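Long-range contact in myosin-17 (Arabidopsis thaliana, PDB 7KFL), which is a plant class XI myosin motor whose globular tail, the part described here, probably recognises and binds cargo: residues Phe46-Ile58 and Val146-Leu159. Residues are numbered along the deposited sequence; the frame is centred on the assembly and turned at random.
Sequences FEVERTSVFDRII and VEAKYPALLFKQQL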
loop_
_atom_site.group_PDB
_atom_site.type_symbol
_atom_site.label_atom_id
_atom_site.label_comp_id
_atom_site.label_asym_id
_atom_site.label_seq_id
_atom_site.Cartn_x
_atom_site.Cartn_y
_atom_site.Cartn_z
ATOM N N PHE A 46 15.069 -5.868 28.555
ATOM C CA PHE A 46 14.333 -7.050 28.037
ATOM C C PHE A 46 14.147 -8.077 29.162
ATOM O O PHE A 46 13.249 -8.927 29.034
ATOM C CB PHE A 46 15.055 -7.663 26.832
ATOM C CG PHE A 46 15.164 -6.767 25.621
ATOM C CD1 PHE A 46 14.056 -6.095 25.124
ATOM C CD2 PHE A 46 16.374 -6.609 24.962
ATOM C CE1 PHE A 46 14.160 -5.279 24.007
ATOM C CE2 PHE A 46 16.476 -5.794 23.845
ATOM C CZ PHE A 46 15.369 -5.130 23.369
ATOM N N GLU A 47 14.950 -7.989 30.231
ATOM C CA GLU A 47 15.024 -9.008 31.314
ATOM C C GLU A 47 14.416 -8.492 32.629
ATOM O O GLU A 47 14.347 -9.299 33.577
ATOM C CB GLU A 47 16.480 -9.435 31.520
ATOM C CG GLU A 47 16.997 -10.344 30.422
ATOM C CD GLU A 47 18.505 -10.530 30.412
ATOM O OE1 GLU A 47 19.221 -9.551 30.101
ATOM O OE2 GLU A 47 18.960 -11.651 30.722
ATOM N N VAL A 48 13.986 -7.226 32.704
ATOM C CA VAL A 48 13.327 -6.655 33.921
ATOM C C VAL A 48 11.839 -7.026 33.899
ATOM O O VAL A 48 11.243 -7.032 32.807
ATOM C CB VAL A 48 13.522 -5.133 34.054
ATOM C CG1 VAL A 48 14.993 -4.761 34.071
ATOM C CG2 VAL A 48 12.786 -4.346 32.980
ATOM N N GLU A 49 11.273 -7.303 35.076
ATOM C CA GLU A 49 9.875 -7.779 35.259
ATOM C C GLU A 49 8.904 -6.598 35.141
ATOM O O GLU A 49 7.712 -6.852 34.877
ATOM C CB GLU A 49 9.732 -8.478 36.612
ATOM C CG GLU A 49 10.628 -9.697 36.771
ATOM C CD GLU A 49 10.127 -10.976 36.120
ATOM O OE1 GLU A 49 8.987 -10.980 35.609
ATOM O OE2 GLU A 49 10.880 -11.972 36.131
ATOM N N ARG A 50 9.390 -5.366 35.338
ATOM C CA ARG A 50 8.581 -4.118 35.261
ATOM C C ARG A 50 9.500 -2.943 34.901
ATOM O O ARG A 50 10.625 -2.887 35.440
ATOM C CB ARG A 50 7.861 -3.879 36.592
ATOM C CG ARG A 50 6.723 -2.869 36.525
ATOM C CD ARG A 50 6.148 -2.567 37.897
ATOM N NE ARG A 50 4.954 -1.727 37.848
ATOM C CZ ARG A 50 3.706 -2.166 37.682
ATOM N NH1 ARG A 50 3.450 -3.458 37.541
ATOM N NH2 ARG A 50 2.705 -1.300 37.653
ATOM N N THR A 51 9.039 -2.046 34.021
ATOM C CA THR A 51 9.780 -0.838 33.560
ATOM C C THR A 51 8.870 0.031 32.685
ATOM O O THR A 51 7.973 -0.532 32.030
ATOM C CB THR A 51 11.058 -1.209 32.794
ATOM O OG1 THR A 51 11.706 -0.001 32.394
ATOM C CG2 THR A 51 10.804 -2.067 31.574
ATOM N N SER A 52 9.132 1.342 32.662
ATOM C CA SER A 52 8.372 2.371 31.903
ATOM C C SER A 52 9.036 2.656 30.549
ATOM O O SER A 52 8.405 3.346 29.726
ATOM C CB SER A 52 8.239 3.641 32.707
ATOM O OG SER A 52 7.291 3.486 33.753
ATOM N N VAL A 53 10.257 2.156 30.326
ATOM C CA VAL A 53 11.092 2.484 29.130
ATOM C C VAL A 53 10.292 2.197 27.854
ATOM O O VAL A 53 10.269 3.072 26.968
ATOM C CB VAL A 53 12.442 1.737 29.139
ATOM C CG1 VAL A 53 12.284 0.228 29.027
ATOM C CG2 VAL A 53 13.372 2.260 28.054
ATOM N N PHE A 54 9.649 1.030 27.774
ATOM C CA PHE A 54 8.914 0.550 26.573
ATOM C C PHE A 54 7.714 1.465 26.304
ATOM O O PHE A 54 7.545 1.896 25.152
ATOM C CB PHE A 54 8.485 -0.905 26.756
ATOM C CG PHE A 54 9.629 -1.872 26.915
ATOM C CD1 PHE A 54 10.548 -2.057 25.896
ATOM C CD2 PHE A 54 9.788 -2.599 28.085
ATOM C CE1 PHE A 54 11.601 -2.946 26.043
ATOM C CE2 PHE A 54 10.842 -3.487 28.231
ATOM C CZ PHE A 54 11.746 -3.660 27.209
ATOM N N ASP A 55 6.916 1.750 27.337
ATOM C CA ASP A 55 5.742 2.663 27.270
ATOM C C ASP A 55 6.173 4.015 26.690
ATOM O O ASP A 55 5.443 4.551 25.833
ATOM C CB ASP A 55 5.098 2.866 28.645
ATOM C CG ASP A 55 4.157 1.753 29.071
ATOM O OD1 ASP A 55 3.823 0.902 28.219
ATOM O OD2 ASP A 55 3.757 1.752 30.250
ATOM N N ARG A 56 7.320 4.531 27.136
ATOM C CA ARG A 56 7.804 5.898 26.810
ATOM C C ARG A 56 8.294 5.948 25.360
ATOM O O ARG A 56 8.074 6.990 24.709
ATOM C CB ARG A 56 8.886 6.313 27.809
ATOM C CG ARG A 56 8.357 6.466 29.227
ATOM C CD ARG A 56 9.047 7.562 30.008
ATOM N NE ARG A 56 8.982 8.850 29.331
ATOM C CZ ARG A 56 9.661 9.932 29.696
ATOM N NH1 ARG A 56 10.466 9.891 30.746
ATOM N NH2 ARG A 56 9.534 11.054 29.009
ATOM N N ILE A 57 8.931 4.877 24.878
ATOM C CA ILE A 57 9.282 4.695 23.437
ATOM C C ILE A 57 7.986 4.776 22.620
ATOM O O ILE A 57 7.937 5.583 21.672
ATOM C CB ILE A 57 10.036 3.370 23.194
ATOM C CG1 ILE A 57 11.451 3.407 23.780
ATOM C CG2 ILE A 57 10.059 3.021 21.711
ATOM C CD1 ILE A 57 12.136 2.059 23.829
ATOM N N ILE A 58 6.978 3.975 22.985
ATOM C CA ILE A 58 5.676 3.872 22.261
ATOM C C ILE A 58 5.002 5.250 22.256
ATOM O O ILE A 58 4.546 5.675 21.175
ATOM C CB ILE A 58 4.778 2.782 22.882
ATOM C CG1 ILE A 58 5.365 1.380 22.684
ATOM C CG2 ILE A 58 3.353 2.870 22.352
ATOM C CD1 ILE A 58 5.393 0.903 21.248
ATOM N N VAL A 146 17.887 -13.255 24.179
ATOM C CA VAL A 146 17.595 -13.003 25.623
ATOM C C VAL A 146 16.165 -13.485 25.896
ATOM O O VAL A 146 15.283 -13.201 25.063
ATOM C CB VAL A 146 17.792 -11.520 26.007
ATOM C CG1 VAL A 146 19.041 -10.932 25.364
ATOM C CG2 VAL A 146 16.578 -10.659 25.684
ATOM N N GLU A 147 15.951 -14.214 26.996
ATOM C CA GLU A 147 14.599 -14.655 27.434
ATOM C C GLU A 147 13.851 -13.419 27.945
ATOM O O GLU A 147 14.089 -13.012 29.097
ATOM C CB GLU A 147 14.690 -15.779 28.471
ATOM C CG GLU A 147 15.207 -17.089 27.895
ATOM C CD GLU A 147 14.955 -18.320 28.751
ATOM O OE1 GLU A 147 13.773 -18.629 29.004
ATOM O OE2 GLU A 147 15.941 -18.967 29.166
ATOM N N ALA A 148 13.009 -12.837 27.088
ATOM C CA ALA A 148 12.279 -11.569 27.322
ATOM C C ALA A 148 11.231 -11.767 28.421
ATOM O O ALA A 148 10.510 -12.781 28.375
ATOM C CB ALA A 148 11.638 -11.104 26.039
ATOM N N LYS A 149 11.159 -10.824 29.365
ATOM C CA LYS A 149 10.107 -10.756 30.412
ATOM C C LYS A 149 8.881 -10.054 29.820
ATOM O O LYS A 149 8.955 -9.622 28.658
ATOM C CB LYS A 149 10.652 -10.059 31.662
ATOM C CG LYS A 149 11.804 -10.779 32.354
ATOM C CD LYS A 149 11.468 -12.183 32.823
ATOM C CE LYS A 149 12.629 -12.881 33.500
ATOM N NZ LYS A 149 13.627 -13.364 32.516
ATOM N N TYR A 150 7.794 -9.957 30.592
ATOM C CA TYR A 150 6.433 -9.608 30.102
ATOM C C TYR A 150 6.394 -8.180 29.560
ATOM O O TYR A 150 5.748 -7.942 28.544
ATOM C CB TYR A 150 5.381 -9.872 31.185
ATOM C CG TYR A 150 5.217 -11.328 31.547
ATOM C CD1 TYR A 150 5.310 -12.321 30.583
ATOM C CD2 TYR A 150 4.960 -11.719 32.853
ATOM C CE1 TYR A 150 5.161 -13.659 30.903
ATOM C CE2 TYR A 150 4.809 -13.054 33.191
ATOM C CZ TYR A 150 4.911 -14.026 32.213
ATOM O OH TYR A 150 4.765 -15.345 32.526
ATOM N N PRO A 151 7.064 -7.182 30.183
ATOM C CA PRO A 151 7.093 -5.831 29.619
ATOM C C PRO A 151 7.629 -5.789 28.177
ATOM O O PRO A 151 7.099 -5.034 27.379
ATOM C CB PRO A 151 8.036 -5.063 30.557
ATOM C CG PRO A 151 7.946 -5.819 31.864
ATOM C CD PRO A 151 7.786 -7.271 31.462
ATOM N N ALA A 152 8.646 -6.606 27.885
ATOM C CA ALA A 152 9.367 -6.654 26.591
ATOM C C ALA A 152 8.512 -7.336 25.515
ATOM O O ALA A 152 8.556 -6.876 24.358
ATOM C CB ALA A 152 10.687 -7.362 26.770
ATOM N N LEU A 153 7.784 -8.398 25.871
ATOM C CA LEU A 153 6.916 -9.162 24.930
ATOM C C LEU A 153 5.710 -8.302 24.537
ATOM O O LEU A 153 5.292 -8.382 23.361
ATOM C CB LEU A 153 6.467 -10.473 25.582
ATOM C CG LEU A 153 7.581 -11.465 25.914
ATOM C CD1 LEU A 153 7.032 -12.642 26.705
ATOM C CD2 LEU A 153 8.286 -11.951 24.655
ATOM N N LEU A 154 5.176 -7.519 25.482
ATOM C CA LEU A 154 4.065 -6.558 25.241
ATOM C C LEU A 154 4.547 -5.464 24.285
ATOM O O LEU A 154 3.746 -5.031 23.433
ATOM C CB LEU A 154 3.606 -5.949 26.570
ATOM C CG LEU A 154 2.442 -4.960 26.470
ATOM C CD1 LEU A 154 1.173 -5.659 26.012
ATOM C CD2 LEU A 154 2.208 -4.250 27.794
ATOM N N PHE A 155 5.804 -5.031 24.435
ATOM C CA PHE A 155 6.428 -3.943 23.637
ATOM C C PHE A 155 6.533 -4.367 22.168
ATOM O O PHE A 155 6.181 -3.554 21.291
ATOM C CB PHE A 155 7.803 -3.571 24.191
ATOM C CG PHE A 155 8.545 -2.561 23.354
ATOM C CD1 PHE A 155 8.065 -1.266 23.215
ATOM C CD2 PHE A 155 9.717 -2.904 22.695
ATOM C CE1 PHE A 155 8.745 -0.339 22.440
ATOM C CE2 PHE A 155 10.394 -1.974 21.923
ATOM C CZ PHE A 155 9.908 -0.694 21.796
ATOM N N LYS A 156 7.015 -5.588 21.905
ATOM C CA LYS A 156 7.118 -6.157 20.534
ATOM C C LYS A 156 5.727 -6.145 19.889
ATOM O O LYS A 156 5.617 -5.742 18.720
ATOM C CB LYS A 156 7.708 -7.571 20.571
ATOM C CG LYS A 156 7.681 -8.308 19.238
ATOM C CD LYS A 156 8.700 -9.420 19.136
ATOM C CE LYS A 156 8.313 -10.486 18.132
ATOM N NZ LYS A 156 7.292 -11.411 18.684
ATOM N N GLN A 157 4.707 -6.559 20.644
ATOM C CA GLN A 157 3.285 -6.598 20.215
ATOM C C GLN A 157 2.783 -5.169 19.964
ATOM O O GLN A 157 2.144 -4.950 18.917
ATOM C CB GLN A 157 2.463 -7.331 21.275
ATOM C CG GLN A 157 0.958 -7.210 21.096
ATOM C CD GLN A 157 0.230 -8.012 22.146
ATOM O OE1 GLN A 157 0.546 -9.179 22.388
ATOM N NE2 GLN A 157 -0.747 -7.390 22.788
ATOM N N GLN A 158 3.058 -4.236 20.882
ATOM C CA GLN A 158 2.647 -2.809 20.766
ATOM C C GLN A 158 3.379 -2.150 19.589
ATOM O O GLN A 158 2.728 -1.389 18.841
ATOM C CB GLN A 158 2.905 -2.059 22.075
ATOM C CG GLN A 158 1.851 -2.322 23.143
ATOM C CD GLN A 158 2.082 -1.536 24.411
ATOM O OE1 GLN A 158 2.994 -0.720 24.508
ATOM N NE2 GLN A 158 1.242 -1.774 25.402
ATOM N N LEU A 159 4.677 -2.427 19.417
ATOM C CA LEU A 159 5.500 -1.841 18.323
ATOM C C LEU A 159 5.035 -2.394 16.970
ATOM O O LEU A 159 4.985 -1.605 16.001
ATOM C CB LEU A 159 6.984 -2.139 18.563
ATOM C CG LEU A 159 7.955 -1.468 17.591
ATOM C CD1 LEU A 159 7.809 0.047 17.619
ATOM C CD2 LEU A 159 9.391 -1.862 17.899
#
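F54 and F155 form the tight centre of this contact. F54 CD1 lies over one face of the F155 ring, offset toward its rim, with F155 CG 3.3 Å from F54 CD1. The ring planes meet at 36°, an oblique pairing rather than a stack. The first torsion of F155 is trans, which carries the ring across to helix 53-65, where CG2 of I57 meets the ring edge and I58 CD1 approaches F155 CE1 at 3.8 Å. The F54 ring is itself held between two layers: V53 CG1 sits over the centre of one face, and on the opposite face A152 CA makes a CH-pi contact, 4.1 Å from the F54 centroid. L40 of helix 31-43 and L88 of helix 71-89 extend this apolar core, touching F54 and F155 respectively.

Where helix 150-186 begins, the single cross-segment hydrogen bond runs from K149 N, the N-cap residue, to F46 O (2.8 Å, N-H...O 168°), and is thus nearly straight. F46 CB also packs on V146 CG2. At the solvent edge P151 CG still lies close to the carbonyl O of exposed E49, at 3.2 Å. The looser element is the K149 chain, bent at chi2: its aliphatic part crosses the E49 carboxylate, CE 3.3 Å from OE2, yet no salt bridge forms, K149 NZ remaining 4.7 Å from E49 OE2.

The axes of 53-58 and 150-159 come within 9.9 Å at closest approach, their directions 14° apart, so the arrangement is near-parallel helix packing in the largely helical globular tail of a class XI myosin.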